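Local coordinates for protein FeoA (Thermococcus thioreducens, PDB 3E19) that probably takes part in ferrous iron uptake as a small metal-binding regulator with an SH3-like beta-barrel fold, at residues Lys15-Asn20 / Gly39-Val44; Met34-Gly39 / Ile53-Gly58. All blocks are in the same frame, centred on the assembly; numbering follows the deposited sequence.

Contact 1 (Lys15-Asn20 / Gly39-Val44)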
ATOM      1  N   LYS C  15      -7.402   6.560 -30.590  1.00 24.30           N
ATOM      2  CA  LYS C  15      -6.120   6.867 -29.980  1.00 24.45           C
ATOM      3  C   LYS C  15      -5.678   8.247 -30.422  1.00 22.34           C
ATOM      4  O   LYS C  15      -5.903   8.640 -31.574  1.00 20.10           O
ATOM      5  CB  LYS C  15      -5.021   5.945 -30.485  1.00 25.50           C
ATOM      6  CG  LYS C  15      -5.180   4.485 -30.242  1.00 29.35           C
ATOM      7  CD  LYS C  15      -3.921   3.762 -30.759  1.00 30.67           C
ATOM      8  CE  LYS C  15      -2.637   4.234 -30.035  1.00 35.95           C
ATOM      9  NZ  LYS C  15      -1.602   3.152 -29.772  1.00 37.47           N
ATOM     10  N   GLY C  16      -4.962   8.928 -29.555  1.00 20.26           N
ATOM     11  CA  GLY C  16      -4.411  10.211 -29.900  1.00 20.45           C
ATOM     12  C   GLY C  16      -3.311  10.681 -28.950  1.00 19.36           C
ATOM     13  O   GLY C  16      -2.966  10.012 -27.968  1.00 20.33           O
ATOM     14  N   ILE C  17      -2.817  11.866 -29.231  1.00 17.53           N
ATOM     15  CA  ILE C  17      -1.738  12.490 -28.473  1.00 17.94           C
ATOM     16  C   ILE C  17      -2.298  13.756 -27.873  1.00 16.08           C
ATOM     17  O   ILE C  17      -2.875  14.588 -28.582  1.00 16.58           O
ATOM     18  CB  ILE C  17      -0.521  12.857 -29.392  1.00 16.95           C
ATOM     19  CG1 ILE C  17       0.004  11.657 -30.125  1.00 20.01           C
ATOM     20  CG2 ILE C  17       0.622  13.504 -28.575  1.00 19.64           C
ATOM     21  CD1 ILE C  17       0.935  12.028 -31.316  1.00 19.80           C
ATOM     22  N   VAL C  18      -2.115  13.945 -26.577  1.00 15.58           N
ATOM     23  CA  VAL C  18      -2.569  15.165 -25.938  1.00 15.01           C
ATOM     24  C   VAL C  18      -1.779  16.359 -26.464  1.00 17.39           C
ATOM     25  O   VAL C  18      -0.534  16.316 -26.512  1.00 16.90           O
ATOM     26  CB  VAL C  18      -2.389  15.117 -24.404  1.00 16.06           C
ATOM     27  CG1 VAL C  18      -2.855  16.419 -23.784  1.00 14.51           C
ATOM     28  CG2 VAL C  18      -3.072  13.870 -23.817  1.00 14.11           C
ATOM     29  N   VAL C  19      -2.490  17.433 -26.798  1.00 17.99           N
ATOM     30  CA  VAL C  19      -1.858  18.607 -27.385  1.00 19.42           C
ATOM     31  C   VAL C  19      -1.938  19.777 -26.432  1.00 20.35           C
ATOM     32  O   VAL C  19      -1.031  20.584 -26.429  1.00 22.18           O
ATOM     33  CB  VAL C  19      -2.414  18.988 -28.805  1.00 20.13           C
ATOM     34  CG1 VAL C  19      -2.043  17.913 -29.809  1.00 18.14           C
ATOM     35  CG2 VAL C  19      -3.924  19.293 -28.816  1.00 20.14           C
ATOM     36  N   ASN C  20      -2.962  19.836 -25.599  1.00 19.72           N
ATOM     37  CA  ASN C  20      -3.210  20.983 -24.744  1.00 21.78           C
ATOM     38  C   ASN C  20      -4.124  20.613 -23.607  1.00 20.80           C
ATOM     39  O   ASN C  20      -5.018  19.848 -23.805  1.00 20.38           O
ATOM     40  CB  ASN C  20      -3.926  22.063 -25.527  1.00 22.84           C
ATOM     41  CG  ASN C  20      -3.802  23.429 -24.900  1.00 26.71           C
ATOM     42  OD1 ASN C  20      -2.770  24.104 -25.059  1.00 35.85           O
ATOM     43  ND2 ASN C  20      -4.864  23.882 -24.263  1.00 32.94           N
ATOM     44  N   GLY C  39       1.770  15.527 -25.048  1.00 19.22           N
ATOM     45  CA  GLY C  39       2.644  14.540 -25.646  1.00 17.74           C
ATOM     46  C   GLY C  39       2.344  13.122 -25.255  1.00 17.06           C
ATOM     47  O   GLY C  39       2.764  12.215 -25.909  1.00 16.14           O
ATOM     48  N   ALA C  40       1.625  12.905 -24.161  1.00 17.48           N
ATOM     49  CA  ALA C  40       1.172  11.568 -23.800  1.00 17.67           C
ATOM     50  C   ALA C  40       0.168  11.040 -24.817  1.00 19.08           C
ATOM     51  O   ALA C  40      -0.585  11.823 -25.393  1.00 17.40           O
ATOM     52  CB  ALA C  40       0.543  11.570 -22.344  1.00 17.77           C
ATOM     53  N   THR C  41       0.172   9.707 -25.014  1.00 20.26           N
ATOM     54  CA  THR C  41      -0.759   9.012 -25.896  1.00 20.94           C
ATOM     55  C   THR C  41      -1.845   8.367 -25.050  1.00 21.17           C
ATOM     56  O   THR C  41      -1.600   7.824 -23.979  1.00 19.91           O
ATOM     57  CB  THR C  41      -0.028   7.991 -26.770  1.00 21.84           C
ATOM     58  OG1 THR C  41       0.948   8.683 -27.560  1.00 21.92           O
ATOM     59  CG2 THR C  41      -0.967   7.198 -27.678  1.00 24.30           C
ATOM     60  N   ILE C  42      -3.059   8.515 -25.519  1.00 21.23           N
ATOM     61  CA  ILE C  42      -4.217   8.023 -24.838  1.00 23.11           C
ATOM     62  C   ILE C  42      -4.981   7.102 -25.788  1.00 23.30           C
ATOM     63  O   ILE C  42      -5.078   7.383 -26.994  1.00 21.02           O
ATOM     64  CB  ILE C  42      -5.074   9.224 -24.290  1.00 24.02           C
ATOM     65  CG1 ILE C  42      -6.485   8.794 -23.892  1.00 26.71           C
ATOM     66  CG2 ILE C  42      -5.183  10.376 -25.245  1.00 27.31           C
ATOM     67  CD1 ILE C  42      -7.051   9.737 -22.931  1.00 31.70           C
ATOM     68  N   GLN C  43      -5.481   5.993 -25.247  1.00 24.10           N
ATOM     69  CA  GLN C  43      -6.496   5.205 -25.906  1.00 25.97           C
ATOM     70  C   GLN C  43      -7.763   5.188 -25.107  1.00 24.91           C
ATOM     71  O   GLN C  43      -7.748   4.969 -23.892  1.00 23.71           O
ATOM     72  CB  GLN C  43      -6.070   3.761 -26.116  1.00 26.56           C
ATOM     73  CG  GLN C  43      -7.057   2.990 -27.023  1.00 28.94           C
ATOM     74  CD  GLN C  43      -6.691   1.518 -27.136  1.00 30.92           C
ATOM     75  OE1 GLN C  43      -7.529   0.667 -27.490  1.00 39.27           O
ATOM     76  NE2 GLN C  43      -5.446   1.200 -26.792  1.00 36.00           N
ATOM     77  N   VAL C  44      -8.864   5.400 -25.816  1.00 24.08           N
ATOM     78  CA  VAL C  44     -10.163   5.366 -25.218  1.00 24.63           C
ATOM     79  C   VAL C  44     -10.647   3.924 -25.293  1.00 24.69           C
ATOM     80  O   VAL C  44     -10.639   3.331 -26.379  1.00 22.64           O
ATOM     81  CB  VAL C  44     -11.097   6.289 -25.939  1.00 24.99           C
ATOM     82  CG1 VAL C  44     -12.489   6.243 -25.262  1.00 23.30           C
ATOM     83  CG2 VAL C  44     -10.454   7.704 -25.924  1.00 24.97           C
TER

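Contact 2 (Met34-Gly39 / Ile53-Gly58)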
ATOM      1  N   MET C  34      -3.216  11.405 -14.093  1.00 21.63           N
ATOM      2  CA  MET C  34      -3.704  10.321 -14.977  1.00 22.18           C
ATOM      3  C   MET C  34      -2.834  10.243 -16.217  1.00 20.39           C
ATOM      4  O   MET C  34      -3.220   9.650 -17.243  1.00 19.12           O
ATOM      5  CB  MET C  34      -5.155  10.565 -15.382  1.00 21.58           C
ATOM      6  CG  MET C  34      -6.166  10.231 -14.289  1.00 24.63           C
ATOM      7  SD  MET C  34      -7.893  10.638 -14.774  1.00 27.73           S
ATOM      8  CE  MET C  34      -7.813  12.398 -14.478  1.00 20.09           C
ATOM      9  N   GLY C  35      -1.663  10.874 -16.127  1.00 20.00           N
ATOM     10  CA  GLY C  35      -0.703  10.905 -17.233  1.00 19.85           C
ATOM     11  C   GLY C  35      -1.092  11.873 -18.348  1.00 19.55           C
ATOM     12  O   GLY C  35      -0.439  11.899 -19.398  1.00 18.13           O
ATOM     13  N   LEU C  36      -2.147  12.679 -18.139  1.00 18.53           N
ATOM     14  CA  LEU C  36      -2.662  13.574 -19.190  1.00 18.38           C
ATOM     15  C   LEU C  36      -1.953  14.945 -19.156  1.00 18.28           C
ATOM     16  O   LEU C  36      -2.314  15.861 -18.400  1.00 17.45           O
ATOM     17  CB  LEU C  36      -4.173  13.669 -19.115  1.00 17.74           C
ATOM     18  CG  LEU C  36      -4.916  12.359 -19.272  1.00 19.18           C
ATOM     19  CD1 LEU C  36      -6.396  12.503 -18.858  1.00 19.96           C
ATOM     20  CD2 LEU C  36      -4.740  11.847 -20.710  1.00 16.75           C
ATOM     21  N   THR C  37      -0.875  14.990 -19.935  1.00 18.07           N
ATOM     22  CA  THR C  37      -0.012  16.128 -20.157  1.00 19.51           C
ATOM     23  C   THR C  37       0.336  16.134 -21.671  1.00 18.13           C
ATOM     24  O   THR C  37       0.294  15.082 -22.311  1.00 16.75           O
ATOM     25  CB  THR C  37       1.312  15.966 -19.299  1.00 20.36           C
ATOM     26  OG1 THR C  37       2.082  17.124 -19.350  1.00 26.45           O
ATOM     27  CG2 THR C  37       2.160  14.897 -19.799  1.00 20.92           C
ATOM     28  N   PRO C  38       0.675  17.303 -22.236  1.00 17.98           N
ATOM     29  CA  PRO C  38       1.029  17.306 -23.642  1.00 18.52           C
ATOM     30  C   PRO C  38       2.102  16.318 -24.039  1.00 18.81           C
ATOM     31  O   PRO C  38       3.151  16.200 -23.394  1.00 21.16           O
ATOM     32  CB  PRO C  38       1.396  18.773 -23.904  1.00 19.31           C
ATOM     33  CG  PRO C  38       0.553  19.499 -22.967  1.00 18.50           C
ATOM     34  CD  PRO C  38       0.708  18.672 -21.695  1.00 17.97           C
ATOM     35  N   GLY C  39       1.770  15.527 -25.048  1.00 19.22           N
ATOM     36  CA  GLY C  39       2.644  14.540 -25.646  1.00 17.74           C
ATOM     37  C   GLY C  39       2.344  13.122 -25.255  1.00 17.06           C
ATOM     38  O   GLY C  39       2.764  12.215 -25.909  1.00 16.14           O
ATOM     39  N   ILE C  53     -15.600   8.005 -18.855  1.00 25.56           N
ATOM     40  CA  ILE C  53     -14.784   7.454 -19.932  1.00 23.86           C
ATOM     41  C   ILE C  53     -13.654   6.648 -19.325  1.00 22.09           C
ATOM     42  O   ILE C  53     -12.974   7.120 -18.393  1.00 21.48           O
ATOM     43  CB  ILE C  53     -14.194   8.611 -20.777  1.00 23.40           C
ATOM     44  CG1 ILE C  53     -15.318   9.548 -21.221  1.00 24.72           C
ATOM     45  CG2 ILE C  53     -13.433   8.078 -21.975  1.00 22.91           C
ATOM     46  CD1 ILE C  53     -14.830  10.746 -22.025  1.00 25.20           C
ATOM     47  N   ILE C  54     -13.396   5.476 -19.871  1.00 19.93           N
ATOM     48  CA  ILE C  54     -12.270   4.683 -19.430  1.00 19.54           C
ATOM     49  C   ILE C  54     -11.181   4.805 -20.469  1.00 19.15           C
ATOM     50  O   ILE C  54     -11.412   4.497 -21.635  1.00 19.37           O
ATOM     51  CB  ILE C  54     -12.650   3.200 -19.242  1.00 19.18           C
ATOM     52  CG1 ILE C  54     -13.862   3.084 -18.308  1.00 21.96           C
ATOM     53  CG2 ILE C  54     -11.442   2.342 -18.801  1.00 18.57           C
ATOM     54  CD1 ILE C  54     -13.721   3.747 -16.914  1.00 23.90           C
ATOM     55  N   ILE C  55     -10.001   5.247 -20.039  1.00 17.82           N
ATOM     56  CA  ILE C  55      -8.847   5.397 -20.907  1.00 17.97           C
ATOM     57  C   ILE C  55      -7.667   4.561 -20.437  1.00 18.06           C
ATOM     58  O   ILE C  55      -7.588   4.136 -19.281  1.00 16.95           O
ATOM     59  CB  ILE C  55      -8.366   6.894 -21.002  1.00 18.09           C
ATOM     60  CG1 ILE C  55      -7.881   7.394 -19.631  1.00 18.25           C
ATOM     61  CG2 ILE C  55      -9.508   7.819 -21.493  1.00 17.13           C
ATOM     62  CD1 ILE C  55      -7.294   8.863 -19.568  1.00 17.97           C
ATOM     63  N   SER C  56      -6.711   4.396 -21.344  1.00 18.86           N
ATOM     64  CA  SER C  56      -5.434   3.811 -21.041  1.00 19.66           C
ATOM     65  C   SER C  56      -4.327   4.796 -21.457  1.00 20.11           C
ATOM     66  O   SER C  56      -4.321   5.301 -22.601  1.00 19.10           O
ATOM     67  CB  SER C  56      -5.327   2.505 -21.800  1.00 21.55           C
ATOM     68  OG  SER C  56      -4.014   2.017 -21.801  1.00 24.09           O
ATOM     69  N   VAL C  57      -3.434   5.086 -20.510  1.00 21.19           N
ATOM     70  CA  VAL C  57      -2.267   5.993 -20.686  1.00 21.15           C
ATOM     71  C   VAL C  57      -1.023   5.263 -20.183  1.00 22.01           C
ATOM     72  O   VAL C  57      -0.956   4.876 -19.030  1.00 20.33           O
ATOM     73  CB  VAL C  57      -2.442   7.333 -19.953  1.00 21.26           C
ATOM     74  CG1 VAL C  57      -1.351   8.362 -20.396  1.00 19.03           C
ATOM     75  CG2 VAL C  57      -3.780   7.905 -20.247  1.00 21.82           C
ATOM     76  N   GLY C  58      -0.074   5.009 -21.091  1.00 22.66           N
ATOM     77  CA  GLY C  58       1.151   4.311 -20.747  1.00 22.96           C
ATOM     78  C   GLY C  58       0.897   2.943 -20.182  1.00 24.01           C
ATOM     79  O   GLY C  58       1.635   2.493 -19.279  1.00 25.71           O
TER

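Contact 1 (Lys15-Asn20 / Gly39-Val44)
K15 lays its aliphatic chain over the neighbouring strand, its CG 4.0 Å from CG of Q43 and its CE 4.1 Å from CG2 of T41. Its CG stands anti to the carbonyl carbon (chi1 -61°), which suits a long residue here: the methylenes pack across the strand while the residue as a whole stays exposed. V18, on the buried side, brings CG2 to 3.6 Å from O of A40 and more loosely to CG2 of I42. I42 rests its own CG2 3.5 Å from O of G16, on bare backbone, while the rest of the isoleucine leads on into the core toward L36 and I55. T41 sets CG2 over O of G16 and OG1 beside CG1 of I17; an alanine here would probably leave K15 CE and I17 CG1 without their neighbour and open a shallow gap on that face. Backbone hydrogen bonds join the strands: G16 and I42 exchange a pair, and N of V18 reaches O of A40 at 2.9 Å. The loop residue G39 gives its N-H to O of V18, and its backbone (phi 104°) favours glycine. This is antiparallel strand pairing in FeoA's SH3-like barrel, with a classic beta bulge at V19 and N20 opposite M73.

Contact 2 (Met34-Gly39 / Ile53-Gly58)
I55 meets L36 tip to tip, its CD1 3.8 Å from CD1 of L36 and slightly farther from CD2. The isoleucine holds CG1 in the crowded position between the backbone N and the carbonyl carbon (chi1 64°), and the chain runs on extended to CD1. Leucine suits the other side because its forked end offers two methyls: CD1 meets I55, whereas CD2 touches both I55 and the next inward residue of the strand. S56, between the two, turns its side chain to the opposite face, as strand alternation requires, and leaves the buried face to branched aliphatic residues. V57 follows and crosses L36 at about a right angle, with CG2 4.1 Å from CD2 of the leucine. The same CG2 lies 3.5 Å from O of M34, and CG1 lies 3.8 Å from O of G35, so a compact valine fits against the turn, both methyls on its carbonyl oxygens. G35 has positive phi (76°), and a CB there would clash with CG1 of V57; glycine therefore suits both the backbone and the packing. The side chain of M34 leads away from the strand to F62 and L68. G35 is the C-prime residue of a Schellman motif that ends the preceding helix; the carbonyls of M34 and G35 on V57, and L36 on I55 and V57, seat this turn on the inner face of strand 53-57 in the SH3-like barrel.

Contact 1 is partly buried, with one face bearing K15, I17, T41 and Q43 and the other turned inward, whereas every touching residue of contact 2 is buried. Their chemistry differs accordingly: main-chain hydrogen bonds join two strands in the first; in the second, aliphatic side chains pack on each other and on the turn's carbonyl oxygens. They share G39, where the loop of contact 2 passes into the pairing of contact 1. Strands 41-46 and 53-57 are also sheet neighbours, with Q43 O 2.8 Å from S56 N in a probable hydrogen bond. I42 packs on both L36 and I55, so the inward face of contact 1 continues into the core of contact 2. A second subunit touches both.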